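Local coordinates for protein phosphotriesterase, putative (Deinococcus radiodurans, PDB 4J35) that probably hydrolyses lactones as a metal-dependent member of the phosphotriesterase family, here engineered for organophosphate hydrolysis, at residues A3-T7 / I137-V141; H214-L218 / T249-Y255; L261-W267 / W287-I292. The protein carries 7 engineered substitutions. All coordinates share one frame. Residue numbers count along the deposited sequence, not the author numbering.

Interaction 1 of 3, residues A3-T7 / I137-V141; sequences AQTVT and IRAGV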
ATOM      1  N   ALA A   3       6.721 -15.012   1.571  1.00 47.02           N
ATOM      2  CA  ALA A   3       6.190 -13.739   2.058  1.00 46.14           C
ATOM      3  C   ALA A   3       5.989 -13.849   3.549  1.00 45.19           C
ATOM      4  O   ALA A   3       5.498 -14.862   4.039  1.00 43.47           O
ATOM      5  CB  ALA A   3       4.865 -13.434   1.390  1.00 37.68           C
ATOM      6  N   GLN A   4       6.345 -12.807   4.291  1.00 45.06           N
ATOM      7  CA  GLN A   4       6.061 -12.824   5.711  1.00 43.13           C
ATOM      8  C   GLN A   4       4.678 -12.221   5.970  1.00 42.10           C
ATOM      9  O   GLN A   4       4.505 -11.020   5.841  1.00 39.12           O
ATOM     10  CB  GLN A   4       7.146 -12.057   6.467  1.00 52.01           C
ATOM     11  CG  GLN A   4       7.181 -12.374   7.945  1.00 50.40           C
ATOM     12  CD  GLN A   4       7.481 -13.832   8.233  1.00 60.21           C
ATOM     13  OE1 GLN A   4       8.149 -14.518   7.448  1.00 52.28           O
ATOM     14  NE2 GLN A   4       6.991 -14.314   9.362  1.00 49.72           N
ATOM     15  N   THR A   5       3.704 -13.054   6.333  1.00 43.91           N
ATOM     16  CA  THR A   5       2.355 -12.573   6.642  1.00 41.73           C
ATOM     17  C   THR A   5       2.180 -12.522   8.141  1.00 39.62           C
ATOM     18  O   THR A   5       3.057 -12.949   8.888  1.00 42.01           O
ATOM     19  CB  THR A   5       1.244 -13.489   6.077  1.00 42.82           C
ATOM     20  OG1 THR A   5       1.027 -14.596   6.968  1.00 39.49           O
ATOM     21  CG2 THR A   5       1.598 -13.982   4.717  1.00 44.09           C
ATOM     22  N   VAL A   6       1.056 -11.987   8.589  1.00 37.20           N
ATOM     23  CA  VAL A   6       0.820 -11.815  10.016  1.00 38.80           C
ATOM     24  C   VAL A   6       0.502 -13.163  10.692  1.00 45.09           C
ATOM     25  O   VAL A   6       0.467 -13.243  11.919  1.00 45.14           O
ATOM     26  CB  VAL A   6      -0.319 -10.775  10.289  1.00 45.30           C
ATOM     27  CG1 VAL A   6       0.040  -9.409   9.680  1.00 42.10           C
ATOM     28  CG2 VAL A   6      -1.658 -11.264   9.746  1.00 44.10           C
ATOM     29  N   THR A   7       0.284 -14.213   9.899  1.00 45.64           N
ATOM     30  CA  THR A   7       0.149 -15.566  10.442  1.00 49.10           C
ATOM     31  C   THR A   7       1.361 -16.468  10.156  1.00 56.30           C
ATOM     32  O   THR A   7       1.273 -17.688  10.303  1.00 61.66           O
ATOM     33  CB  THR A   7      -1.082 -16.295   9.876  1.00 42.20           C
ATOM     34  OG1 THR A   7      -1.036 -16.277   8.440  1.00 44.79           O
ATOM     35  CG2 THR A   7      -2.373 -15.667  10.371  1.00 42.74           C
ATOM     36  N   ILE A 137       4.859 -10.894  15.523  1.00 47.06           N
ATOM     37  CA  ILE A 137       4.284 -10.684  14.205  1.00 42.64           C
ATOM     38  C   ILE A 137       5.236  -9.800  13.408  1.00 38.33           C
ATOM     39  O   ILE A 137       5.530  -8.681  13.828  1.00 43.11           O
ATOM     40  CB  ILE A 137       2.923 -10.010  14.297  1.00 41.14           C
ATOM     41  CG1 ILE A 137       2.019 -10.821  15.226  1.00 43.66           C
ATOM     42  CG2 ILE A 137       2.309  -9.878  12.921  1.00 35.63           C
ATOM     43  CD1 ILE A 137       0.653 -10.234  15.402  1.00 55.56           C
ATOM     44  N   ARG A 138       5.712 -10.291  12.267  1.00 42.07           N
ATOM     45  CA  ARG A 138       6.668  -9.531  11.477  1.00 44.76           C
ATOM     46  C   ARG A 138       6.026  -8.750  10.329  1.00 41.95           C
ATOM     47  O   ARG A 138       5.047  -9.196   9.732  1.00 38.87           O
ATOM     48  CB  ARG A 138       7.770 -10.455  10.954  1.00 43.95           C
ATOM     49  CG  ARG A 138       8.648 -11.007  12.089  1.00 45.94           C
ATOM     50  CD  ARG A 138       9.289 -12.343  11.685  1.00 42.38           C
ATOM     51  NE  ARG A 138      10.222 -12.184  10.570  1.00 46.98           N
ATOM     52  CZ  ARG A 138      10.695 -13.184   9.831  1.00 53.82           C
ATOM     53  NH1 ARG A 138      10.302 -14.429  10.065  1.00 60.26           N
ATOM     54  NH2 ARG A 138      11.551 -12.934   8.850  1.00 54.46           N
ATOM     55  N   ALA A 139       6.585  -7.570  10.045  1.00 40.47           N
ATOM     56  CA  ALA A 139       6.195  -6.801   8.869  1.00 39.28           C
ATOM     57  C   ALA A 139       6.698  -7.507   7.616  1.00 42.93           C
ATOM     58  O   ALA A 139       7.809  -8.018   7.599  1.00 40.33           O
ATOM     59  CB  ALA A 139       6.751  -5.391   8.944  1.00 38.03           C
ATOM     60  N   GLY A 140       5.889  -7.513   6.563  1.00 35.02           N
ATOM     61  CA  GLY A 140       6.249  -8.193   5.318  1.00 36.72           C
ATOM     62  C   GLY A 140       6.602  -7.234   4.200  1.00 39.08           C
ATOM     63  O   GLY A 140       7.068  -7.649   3.125  1.00 34.96           O
ATOM     64  N   VAL A 141       6.377  -5.940   4.460  1.00 32.45           N
ATOM     65  CA  VAL A 141       6.739  -4.885   3.530  1.00 32.71           C
ATOM     66  C   VAL A 141       7.198  -3.690   4.331  1.00 32.47           C
ATOM     67  O   VAL A 141       6.791  -3.515   5.495  1.00 31.55           O
ATOM     68  CB  VAL A 141       5.558  -4.483   2.592  1.00 34.31           C
ATOM     69  CG1 VAL A 141       4.938  -5.701   1.921  1.00 35.65           C
ATOM     70  CG2 VAL A 141       4.485  -3.739   3.336  1.00 31.71           C
TER
HETATM   71  O   HOH W   1       7.523 -10.432   3.084  1.00 34.25           O
HETATM   72  O   HOH W   2       3.213  -9.374   7.880  1.00 34.61           O
HETATM   73  O   HOH W   3       4.948 -12.771  11.056  1.00 38.57           O

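Interaction 2 of 3, residues H214-L218 / T249-Y255; sequences HRETL and TLLGEGY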
ATOM      1  N   HIS A 214       4.530   7.810 -16.038  1.00 44.74           N
ATOM      2  CA  HIS A 214       4.646   6.386 -15.733  1.00 36.32           C
ATOM      3  C   HIS A 214       5.837   5.735 -16.437  1.00 37.92           C
ATOM      4  O   HIS A 214       6.554   4.925 -15.865  1.00 38.79           O
ATOM      5  CB  HIS A 214       3.367   5.657 -16.136  1.00 36.71           C
ATOM      6  CG  HIS A 214       2.145   6.243 -15.521  1.00 38.96           C
ATOM      7  ND1 HIS A 214       1.586   7.419 -15.968  1.00 45.78           N
ATOM      8  CD2 HIS A 214       1.398   5.850 -14.460  1.00 40.10           C
ATOM      9  CE1 HIS A 214       0.546   7.724 -15.215  1.00 48.65           C
ATOM     10  NE2 HIS A 214       0.419   6.796 -14.288  1.00 39.38           N
ATOM     11  N   ARG A 215       6.004   6.032 -17.711  1.00 40.51           N
ATOM     12  CA  ARG A 215       7.084   5.397 -18.475  1.00 45.26           C
ATOM     13  C   ARG A 215       8.436   5.771 -17.877  1.00 42.18           C
ATOM     14  O   ARG A 215       9.346   4.952 -17.738  1.00 43.72           O
ATOM     15  CB  ARG A 215       6.995   5.834 -19.922  1.00 39.26           C
ATOM     16  CG  ARG A 215       5.862   5.129 -20.664  1.00 37.28           C
ATOM     17  CD  ARG A 215       5.912   5.374 -22.134  1.00 48.85           C
ATOM     18  NE  ARG A 215       5.331   6.655 -22.468  1.00 53.04           N
ATOM     19  CZ  ARG A 215       4.190   6.826 -23.116  1.00 40.02           C
ATOM     20  NH1 ARG A 215       3.463   5.791 -23.532  1.00 51.54           N
ATOM     21  NH2 ARG A 215       3.769   8.067 -23.332  1.00 46.37           N
ATOM     22  N   GLU A 216       8.549   7.014 -17.469  1.00 37.49           N
ATOM     23  CA  GLU A 216       9.783   7.430 -16.822  1.00 45.28           C
ATOM     24  C   GLU A 216      10.087   6.671 -15.526  1.00 49.22           C
ATOM     25  O   GLU A 216      11.222   6.320 -15.257  1.00 46.98           O
ATOM     26  CB  GLU A 216       9.753   8.913 -16.523  1.00 48.43           C
ATOM     27  CG  GLU A 216      11.064   9.391 -16.002  1.00 67.17           C
ATOM     28  CD  GLU A 216      11.076  10.874 -15.740  1.00 74.03           C
ATOM     29  OE1 GLU A 216      10.070  11.532 -16.074  1.00 73.71           O
ATOM     30  OE2 GLU A 216      12.102  11.363 -15.205  1.00 77.27           O
ATOM     31  N   THR A 217       9.072   6.431 -14.699  1.00 39.24           N
ATOM     32  CA  THR A 217       9.269   5.651 -13.505  1.00 35.71           C
ATOM     33  C   THR A 217       9.683   4.224 -13.821  1.00 31.63           C
ATOM     34  O   THR A 217      10.590   3.669 -13.156  1.00 37.03           O
ATOM     35  CB  THR A 217       7.909   5.632 -12.646  1.00 30.98           C
ATOM     36  OG1 THR A 217       7.468   6.973 -12.460  1.00 37.51           O
ATOM     37  CG2 THR A 217       8.148   5.029 -11.300  1.00 34.19           C
ATOM     38  N   LEU A 218       9.029   3.636 -14.842  1.00 33.57           N
ATOM     39  CA  LEU A 218       9.163   2.213 -15.176  1.00 31.48           C
ATOM     40  C   LEU A 218      10.578   1.943 -15.696  1.00 42.53           C
ATOM     41  O   LEU A 218      11.109   0.847 -15.618  1.00 39.49           O
ATOM     42  CB  LEU A 218       8.172   1.803 -16.249  1.00 35.20           C
ATOM     43  CG  LEU A 218       6.769   1.629 -15.595  1.00 31.26           C
ATOM     44  CD1 LEU A 218       5.716   1.641 -16.651  1.00 39.58           C
ATOM     45  CD2 LEU A 218       6.776   0.320 -14.829  1.00 35.41           C
ATOM     46  N   THR A 249      -2.984   1.835 -22.360  1.00 44.81           N
ATOM     47  CA  THR A 249      -1.821   2.316 -23.083  1.00 52.82           C
ATOM     48  C   THR A 249      -0.555   1.587 -22.658  1.00 51.71           C
ATOM     49  O   THR A 249       0.271   1.184 -23.504  1.00 42.84           O
ATOM     50  CB  THR A 249      -1.618   3.802 -22.814  1.00 52.94           C
ATOM     51  OG1 THR A 249      -2.748   4.523 -23.308  1.00 48.75           O
ATOM     52  CG2 THR A 249      -0.339   4.325 -23.470  1.00 55.04           C
ATOM     53  N   LEU A 250      -0.373   1.448 -21.348  1.00 41.47           N
ATOM     54  CA  LEU A 250       0.879   0.897 -20.812  1.00 39.25           C
ATOM     55  C   LEU A 250       0.904  -0.603 -21.042  1.00 42.51           C
ATOM     56  O   LEU A 250       1.920  -1.182 -21.383  1.00 38.36           O
ATOM     57  CB  LEU A 250       1.038   1.217 -19.325  1.00 33.54           C
ATOM     58  CG  LEU A 250       1.262   2.681 -18.959  1.00 33.38           C
ATOM     59  CD1 LEU A 250       1.259   2.858 -17.482  1.00 36.60           C
ATOM     60  CD2 LEU A 250       2.670   3.121 -19.486  1.00 36.59           C
ATOM     61  N   LEU A 251      -0.247  -1.246 -20.901  1.00 34.13           N
ATOM     62  CA  LEU A 251      -0.351  -2.667 -21.209  1.00 34.34           C
ATOM     63  C   LEU A 251       0.019  -2.966 -22.660  1.00 45.90           C
ATOM     64  O   LEU A 251       0.628  -3.999 -22.956  1.00 40.08           O
ATOM     65  CB  LEU A 251      -1.809  -3.132 -20.926  1.00 38.00           C
ATOM     66  CG  LEU A 251      -2.146  -3.252 -19.438  1.00 37.63           C
ATOM     67  CD1 LEU A 251      -3.720  -3.378 -19.193  1.00 34.07           C
ATOM     68  CD2 LEU A 251      -1.442  -4.464 -18.871  1.00 37.27           C
ATOM     69  N   GLY A 252      -0.348  -2.027 -23.528  1.00 38.79           N
ATOM     70  CA  GLY A 252      -0.172  -2.140 -24.952  1.00 42.23           C
ATOM     71  C   GLY A 252       1.294  -1.931 -25.321  1.00 46.67           C
ATOM     72  O   GLY A 252       1.681  -2.171 -26.453  1.00 45.40           O
ATOM     73  N   GLU A 253       2.082  -1.482 -24.357  1.00 37.38           N
ATOM     74  CA  GLU A 253       3.507  -1.234 -24.546  1.00 34.97           C
ATOM     75  C   GLU A 253       4.309  -2.304 -23.807  1.00 44.28           C
ATOM     76  O   GLU A 253       5.503  -2.153 -23.608  1.00 43.68           O
ATOM     77  CB  GLU A 253       3.870   0.168 -24.080  1.00 40.50           C
ATOM     78  CG  GLU A 253       3.213   1.323 -24.868  1.00 45.08           C
ATOM     79  CD  GLU A 253       3.383   2.668 -24.185  1.00 49.56           C
ATOM     80  OE1 GLU A 253       3.832   2.677 -23.019  1.00 52.41           O
ATOM     81  OE2 GLU A 253       3.078   3.724 -24.792  1.00 53.40           O
ATOM     82  N   GLY A 254       3.638  -3.390 -23.426  1.00 38.08           N
ATOM     83  CA  GLY A 254       4.266  -4.589 -22.880  1.00 40.23           C
ATOM     84  C   GLY A 254       4.671  -4.521 -21.419  1.00 41.53           C
ATOM     85  O   GLY A 254       5.569  -5.236 -20.960  1.00 40.74           O
ATOM     86  N   TYR A 255       3.991  -3.677 -20.654  1.00 42.11           N
ATOM     87  CA  TYR A 255       4.401  -3.404 -19.287  1.00 45.30           C
ATOM     88  C   TYR A 255       3.651  -4.238 -18.243  1.00 42.38           C
ATOM     89  O   TYR A 255       3.733  -3.942 -17.043  1.00 39.28           O
ATOM     90  CB  TYR A 255       4.132  -1.939 -18.978  1.00 41.60           C
ATOM     91  CG  TYR A 255       5.183  -0.950 -19.473  1.00 43.87           C
ATOM     92  CD1 TYR A 255       6.504  -1.057 -19.108  1.00 47.95           C
ATOM     93  CD2 TYR A 255       4.805   0.126 -20.259  1.00 40.38           C
ATOM     94  CE1 TYR A 255       7.438  -0.111 -19.539  1.00 45.78           C
ATOM     95  CE2 TYR A 255       5.693   1.057 -20.676  1.00 48.44           C
ATOM     96  CZ  TYR A 255       7.015   0.940 -20.338  1.00 41.27           C
ATOM     97  OH  TYR A 255       7.870   1.920 -20.780  1.00 47.04           O
TER
HETATM   98  O   HOH W   4       9.971   2.528 -19.587  1.00 48.36           O

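Interaction 3 of 3, residues L261-W267 / W287-I292; sequences LSHDSIW and WHPLHI. With CO (cobalt (II) ion), chain C.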
ATOM      1  N   LEU A 261      -2.511  -3.435  -9.235  1.00 31.95           N
ATOM      2  CA  LEU A 261      -3.855  -2.831  -9.116  1.00 33.76           C
ATOM      3  C   LEU A 261      -4.394  -2.953  -7.691  1.00 31.72           C
ATOM      4  O   LEU A 261      -4.356  -4.021  -7.114  1.00 34.75           O
ATOM      5  CB  LEU A 261      -4.837  -3.540 -10.050  1.00 34.42           C
ATOM      6  CG  LEU A 261      -4.484  -3.634 -11.537  1.00 32.77           C
ATOM      7  CD1 LEU A 261      -5.506  -4.569 -12.236  1.00 41.05           C
ATOM      8  CD2 LEU A 261      -4.469  -2.279 -12.213  1.00 35.13           C
ATOM      9  N   SER A 262      -4.866  -1.848  -7.115  1.00 34.08           N
ATOM     10  CA  SER A 262      -5.484  -1.900  -5.775  1.00 31.38           C
ATOM     11  C   SER A 262      -6.414  -0.725  -5.558  1.00 31.32           C
ATOM     12  O   SER A 262      -6.580   0.093  -6.465  1.00 32.61           O
ATOM     13  CB  SER A 262      -4.444  -1.940  -4.683  1.00 35.82           C
ATOM     14  OG  SER A 262      -4.706  -3.016  -3.825  1.00 31.14           O
ATOM     15  N   HIS A 263      -7.042  -0.678  -4.372  1.00 33.05           N
ATOM     16  CA  HIS A 263      -7.998   0.373  -4.055  1.00 31.15           C
ATOM     17  C   HIS A 263      -7.562   1.421  -3.029  1.00 31.08           C
ATOM     18  O   HIS A 263      -8.173   2.509  -2.971  1.00 32.47           O
ATOM     19  CB  HIS A 263      -9.319  -0.243  -3.515  1.00 31.21           C
ATOM     20  CG  HIS A 263      -9.803  -1.422  -4.292  1.00 31.45           C
ATOM     21  ND1 HIS A 263      -9.381  -2.710  -4.041  1.00 32.00           N
ATOM     22  CD2 HIS A 263     -10.719  -1.509  -5.283  1.00 35.50           C
ATOM     23  CE1 HIS A 263     -10.033  -3.544  -4.839  1.00 35.20           C
ATOM     24  NE2 HIS A 263     -10.844  -2.837  -5.602  1.00 31.86           N
ATOM     25  N   ASP A 264      -6.615   1.081  -2.153  1.00 30.74           N
ATOM     26  CA  ASP A 264      -6.270   1.951  -1.026  1.00 30.53           C
ATOM     27  C   ASP A 264      -7.519   2.184  -0.150  1.00 31.47           C
ATOM     28  O   ASP A 264      -7.703   3.243   0.438  1.00 32.04           O
ATOM     29  CB  ASP A 264      -5.745   3.276  -1.533  1.00 30.52           C
ATOM     30  CG  ASP A 264      -4.972   4.060  -0.466  1.00 30.32           C
ATOM     31  OD1 ASP A 264      -4.588   3.510   0.582  1.00 31.12           O
ATOM     32  OD2 ASP A 264      -4.795   5.258  -0.695  1.00 31.65           O
ATOM     33  N   SER A 265      -8.336   1.151  -0.062  1.00 30.59           N
ATOM     34  CA  SER A 265      -9.623   1.254   0.660  1.00 30.61           C
ATOM     35  C   SER A 265      -9.385   1.193   2.160  1.00 33.63           C
ATOM     36  O   SER A 265      -8.347   0.717   2.619  1.00 30.72           O
ATOM     37  CB  SER A 265     -10.554   0.141   0.176  1.00 30.80           C
ATOM     38  OG  SER A 265     -10.153  -1.152   0.612  1.00 30.79           O
ATOM     39  N   ILE A 266     -10.338   1.695   2.946  1.00 30.39           N
ATOM     40  CA  ILE A 266     -10.203   1.614   4.391  1.00 30.53           C
ATOM     41  C   ILE A 266     -11.412   0.796   4.855  1.00 35.94           C
ATOM     42  O   ILE A 266     -12.545   1.225   4.647  1.00 30.93           O
ATOM     43  CB  ILE A 266     -10.238   3.015   5.027  1.00 33.07           C
ATOM     44  CG1 ILE A 266      -8.938   3.786   4.734  1.00 32.45           C
ATOM     45  CG2 ILE A 266     -10.505   2.924   6.521  1.00 30.05           C
ATOM     46  CD1 ILE A 266      -9.101   5.279   5.064  1.00 41.01           C
ATOM     47  N   TRP A 267     -11.202  -0.373   5.441  1.00 30.32           N
ATOM     48  CA  TRP A 267     -12.365  -1.217   5.756  1.00 34.92           C
ATOM     49  C   TRP A 267     -13.025  -0.816   7.041  1.00 38.42           C
ATOM     50  O   TRP A 267     -14.212  -1.090   7.251  1.00 35.40           O
ATOM     51  CB  TRP A 267     -12.004  -2.683   5.864  1.00 35.36           C
ATOM     52  CG  TRP A 267     -11.219  -3.200   4.698  1.00 38.20           C
ATOM     53  CD1 TRP A 267     -10.850  -2.523   3.559  1.00 32.02           C
ATOM     54  CD2 TRP A 267     -10.687  -4.511   4.582  1.00 33.82           C
ATOM     55  NE1 TRP A 267     -10.106  -3.362   2.734  1.00 38.73           N
ATOM     56  CE2 TRP A 267      -9.989  -4.580   3.350  1.00 30.76           C
ATOM     57  CE3 TRP A 267     -10.738  -5.648   5.399  1.00 36.35           C
ATOM     58  CZ2 TRP A 267      -9.353  -5.741   2.923  1.00 35.54           C
ATOM     59  CZ3 TRP A 267     -10.095  -6.799   4.971  1.00 36.76           C
ATOM     60  CH2 TRP A 267      -9.407  -6.834   3.747  1.00 34.27           C
ATOM     61  N   TRP A 287     -15.135   3.136  -3.946  1.00 35.52           N
ATOM     62  CA  TRP A 287     -13.892   3.069  -3.206  1.00 36.78           C
ATOM     63  C   TRP A 287     -13.990   2.035  -2.098  1.00 34.47           C
ATOM     64  O   TRP A 287     -14.126   2.390  -0.911  1.00 35.58           O
ATOM     65  CB  TRP A 287     -13.541   4.440  -2.642  1.00 42.19           C
ATOM     66  CG  TRP A 287     -12.200   4.531  -2.014  1.00 31.15           C
ATOM     67  CD1 TRP A 287     -11.013   3.991  -2.482  1.00 37.41           C
ATOM     68  CD2 TRP A 287     -11.873   5.233  -0.815  1.00 36.04           C
ATOM     69  NE1 TRP A 287      -9.995   4.314  -1.627  1.00 35.78           N
ATOM     70  CE2 TRP A 287     -10.502   5.061  -0.589  1.00 37.21           C
ATOM     71  CE3 TRP A 287     -12.631   5.981   0.117  1.00 44.75           C
ATOM     72  CZ2 TRP A 287      -9.850   5.629   0.512  1.00 44.99           C
ATOM     73  CZ3 TRP A 287     -11.980   6.527   1.221  1.00 39.61           C
ATOM     74  CH2 TRP A 287     -10.602   6.358   1.396  1.00 44.88           C
ATOM     75  N   HIS A 288     -13.930   0.764  -2.507  1.00 31.51           N
ATOM     76  CA  HIS A 288     -14.030  -0.361  -1.594  1.00 32.40           C
ATOM     77  C   HIS A 288     -13.438  -1.567  -2.256  1.00 31.54           C
ATOM     78  O   HIS A 288     -13.296  -1.613  -3.471  1.00 35.22           O
ATOM     79  CB  HIS A 288     -15.533  -0.621  -1.267  1.00 36.90           C
ATOM     80  CG  HIS A 288     -16.329  -1.033  -2.460  1.00 39.78           C
ATOM     81  ND1 HIS A 288     -16.345  -2.327  -2.928  1.00 36.67           N
ATOM     82  CD2 HIS A 288     -17.101  -0.316  -3.309  1.00 38.23           C
ATOM     83  CE1 HIS A 288     -17.122  -2.396  -3.996  1.00 39.25           C
ATOM     84  NE2 HIS A 288     -17.582  -1.183  -4.253  1.00 34.18           N
ATOM     85  N   PRO A 289     -13.028  -2.558  -1.472  1.00 33.12           N
ATOM     86  CA  PRO A 289     -12.112  -3.549  -2.069  1.00 36.56           C
ATOM     87  C   PRO A 289     -12.689  -4.607  -3.015  1.00 34.91           C
ATOM     88  O   PRO A 289     -11.965  -5.494  -3.451  1.00 33.72           O
ATOM     89  CB  PRO A 289     -11.516  -4.238  -0.847  1.00 35.96           C
ATOM     90  CG  PRO A 289     -12.545  -4.033   0.223  1.00 32.52           C
ATOM     91  CD  PRO A 289     -13.083  -2.671  -0.011  1.00 35.19           C
ATOM     92  N   LEU A 290     -13.979  -4.544  -3.333  1.00 32.00           N
ATOM     93  CA  LEU A 290     -14.557  -5.479  -4.281  1.00 32.32           C
ATOM     94  C   LEU A 290     -14.664  -4.900  -5.693  1.00 32.50           C
ATOM     95  O   LEU A 290     -15.099  -5.584  -6.633  1.00 36.19           O
ATOM     96  CB  LEU A 290     -16.011  -5.844  -3.790  1.00 32.46           C
ATOM     97  CG  LEU A 290     -16.076  -6.154  -2.300  1.00 32.28           C
ATOM     98  CD1 LEU A 290     -17.557  -6.438  -1.868  1.00 35.15           C
ATOM     99  CD2 LEU A 290     -15.250  -7.348  -1.953  1.00 35.07           C
ATOM    100  N   HIS A 291     -14.376  -3.614  -5.819  1.00 32.55           N
ATOM    101  CA  HIS A 291     -14.530  -2.869  -7.061  1.00 32.53           C
ATOM    102  C   HIS A 291     -13.631  -3.407  -8.186  1.00 35.40           C
ATOM    103  O   HIS A 291     -14.059  -3.517  -9.335  1.00 32.94           O
ATOM    104  CB  HIS A 291     -14.256  -1.399  -6.759  1.00 34.68           C
ATOM    105  CG  HIS A 291     -14.189  -0.505  -7.957  1.00 39.86           C
ATOM    106  ND1 HIS A 291     -15.133  -0.513  -8.958  1.00 41.20           N
ATOM    107  CD2 HIS A 291     -13.307   0.463  -8.286  1.00 40.37           C
ATOM    108  CE1 HIS A 291     -14.833   0.405  -9.856  1.00 38.52           C
ATOM    109  NE2 HIS A 291     -13.720   1.006  -9.477  1.00 39.78           N
ATOM    110  N   ILE A 292     -12.433  -3.876  -7.860  1.00 42.48           N
ATOM    111  CA  ILE A 292     -11.514  -4.234  -8.931  1.00 32.63           C
ATOM    112  C   ILE A 292     -12.022  -5.551  -9.528  1.00 35.86           C
ATOM    113  O   ILE A 292     -12.228  -5.670 -10.731  1.00 35.42           O
ATOM    114  CB  ILE A 292     -10.064  -4.350  -8.470  1.00 32.41           C
ATOM    115  CG1 ILE A 292      -9.469  -2.953  -8.478  1.00 32.38           C
ATOM    116  CG2 ILE A 292      -9.314  -5.293  -9.395  1.00 41.77           C
ATOM    117  CD1 ILE A 292      -8.102  -2.849  -7.759  1.00 31.97           C
TER
HETATM  118 CO    CO C 402      -2.676   3.756   1.664  1.00 27.94          CO
HETATM  119  O   HOH W   5     -12.487   3.134   1.589  1.00 33.68           O
HETATM  120  O   HOH W   6     -13.883   0.394   1.912  1.00 37.83           O

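Interaction 1 of 3, residues A3-T7 / I137-V141
Gln4 is the main side chain of this contact. With chi1 t and chi2 p, the side chain bends back at CG, so its carboxamide lies beside the Arg138 guanidinium rather than against the 138-140 backbone. The carboxamide OE1 lies over one face of the Arg138 guanidinium, with Gln4 OE1 3.4 Å from Arg138 NH1. The angle is too poor for a hydrogen bond. Gln4 NE2 is also 3.4 Å from Arg138 NH1, but both are donors. Arg138 NE donates to Val128 O, which helps to hold the guanidinium. Val6 and Ile137 form the apolar end, with Val6 CB 3.8 Å from Ile137 CG2. Residues 3-5 pair with strand 8-10 in an N-terminal antiparallel hairpin, which precedes the first strand, 17-26, of the TIM barrel. Residues 137-141 run antiparallel to 3-7 and lead toward the metal ligand Lys143. The backbones are bridged by water rather than paired directly. Water 1 accepts from Gln4 N (2.9 Å) and donates to Gly140 O (2.8 Å). Water 2 donates to Gln4 O (2.9 Å) and Arg138 O (2.6 Å). Water 3 accepts from Gln4 NE2 (3.1 Å) and Arg138 N (2.9 Å) and donates to Thr5 O (2.9 Å). Gly140 CA comes within 3.4 Å of Gln4 O in a CA-H...O contact. A CB at this position would clash with that oxygen. Thr5 points away. Its chi1 of p puts Thr5 OG1 where it accepts from Thr7 N at 3.0 Å, an ST turn. OG1 also bonds to Gly8 O.

Interaction 2 of 3, residues H214-L218 / T249-Y255
Residues 214-218 are the last turn of helix 211-218. Residues 249-255 run from helix 240-251 into a turn. These are successive outer helices of the TIM barrel, with strand 223-226 between them in sequence. Their backbones stay well apart, with CA atoms of Arg215 and Leu250 8.0 Å from each other, so side chains fill the gap. A type I turn runs from Leu251 to Gly254, whose phi is positive, and brings Tyr255 back toward the first helix. Leu250 packs with its CD1 3.8 Å from His214 CB and its CD2 4.0 Å from Arg215 CG. The His214 ring bonds through NE2 to Met205 O. Arg215 NH1 makes a short salt bridge, 2.5 Å, to Glu253 OE2. Water 4 links Arg215 O (3.1 Å) with Tyr255 OH (2.5 Å). Leu218 CD1 sits over the face of the Tyr255 ring in a CH-pi contact, 3.7 Å from the centroid and 8° off its normal.

Interaction 3 of 3, residues L261-W267 / W287-I292
The His263 ring is gripped on both faces by aliphatic CH groups. Pro289 CA and Ile292 CD1 each lie 3.6 Å from its centroid and 17° off the normal, on opposite faces. This occurs at the end of the last strand of the TIM barrel, 259-261, where the chain passes through the metal site before the turn that leads into helix 291-303. The ring also takes a hydrogen bond, as Ile292 N donates to His263 NE2 at 3.0 Å. His288 ND1 accepts from Leu290 N (3.3 Å), a capping bond in the type I turn from His288 to His291. Trp287 spans to the other segment through a weak bond from its NE1 to His263 O (2.9 Å), and its CH2 packs 4.1 Å from Ile266 CD1. Pro289 CG fits 3.6 Å from Trp267 NE1. Water 5 accepts from Ile266 N (2.9 Å) and donates to Trp287 O (3.1 Å). Asp264 is left-handed where the chain bends after the barrel strand. Its OD2 pairs with Arg228. His21, His23 and Lys143 complete the site of the cobalt ion, which lies 2.2 Å from Asp264 OD1.

The three contacts follow one another along the chain, and none nests in or crosses another. Interaction 1 closes by far the longest loop. It returns the chain after 129 residues, past the barrel strands 17-26, 61-66 and 89-91, to the N-terminal hairpin. Interaction 2 closes a loop of 30 residues around strand 223-226 and joins two neighbouring outer helices. Interaction 3 closes 19 residues and ties the end of strand 259-261, at the metal site, to the turn leading into helix 291-303. Interactions 2 and 3 come within about 7 Å at their nearest atoms. Interaction 1 is about 11 Å from interaction 3 and about 17 Å from interaction 2 at their nearest atoms.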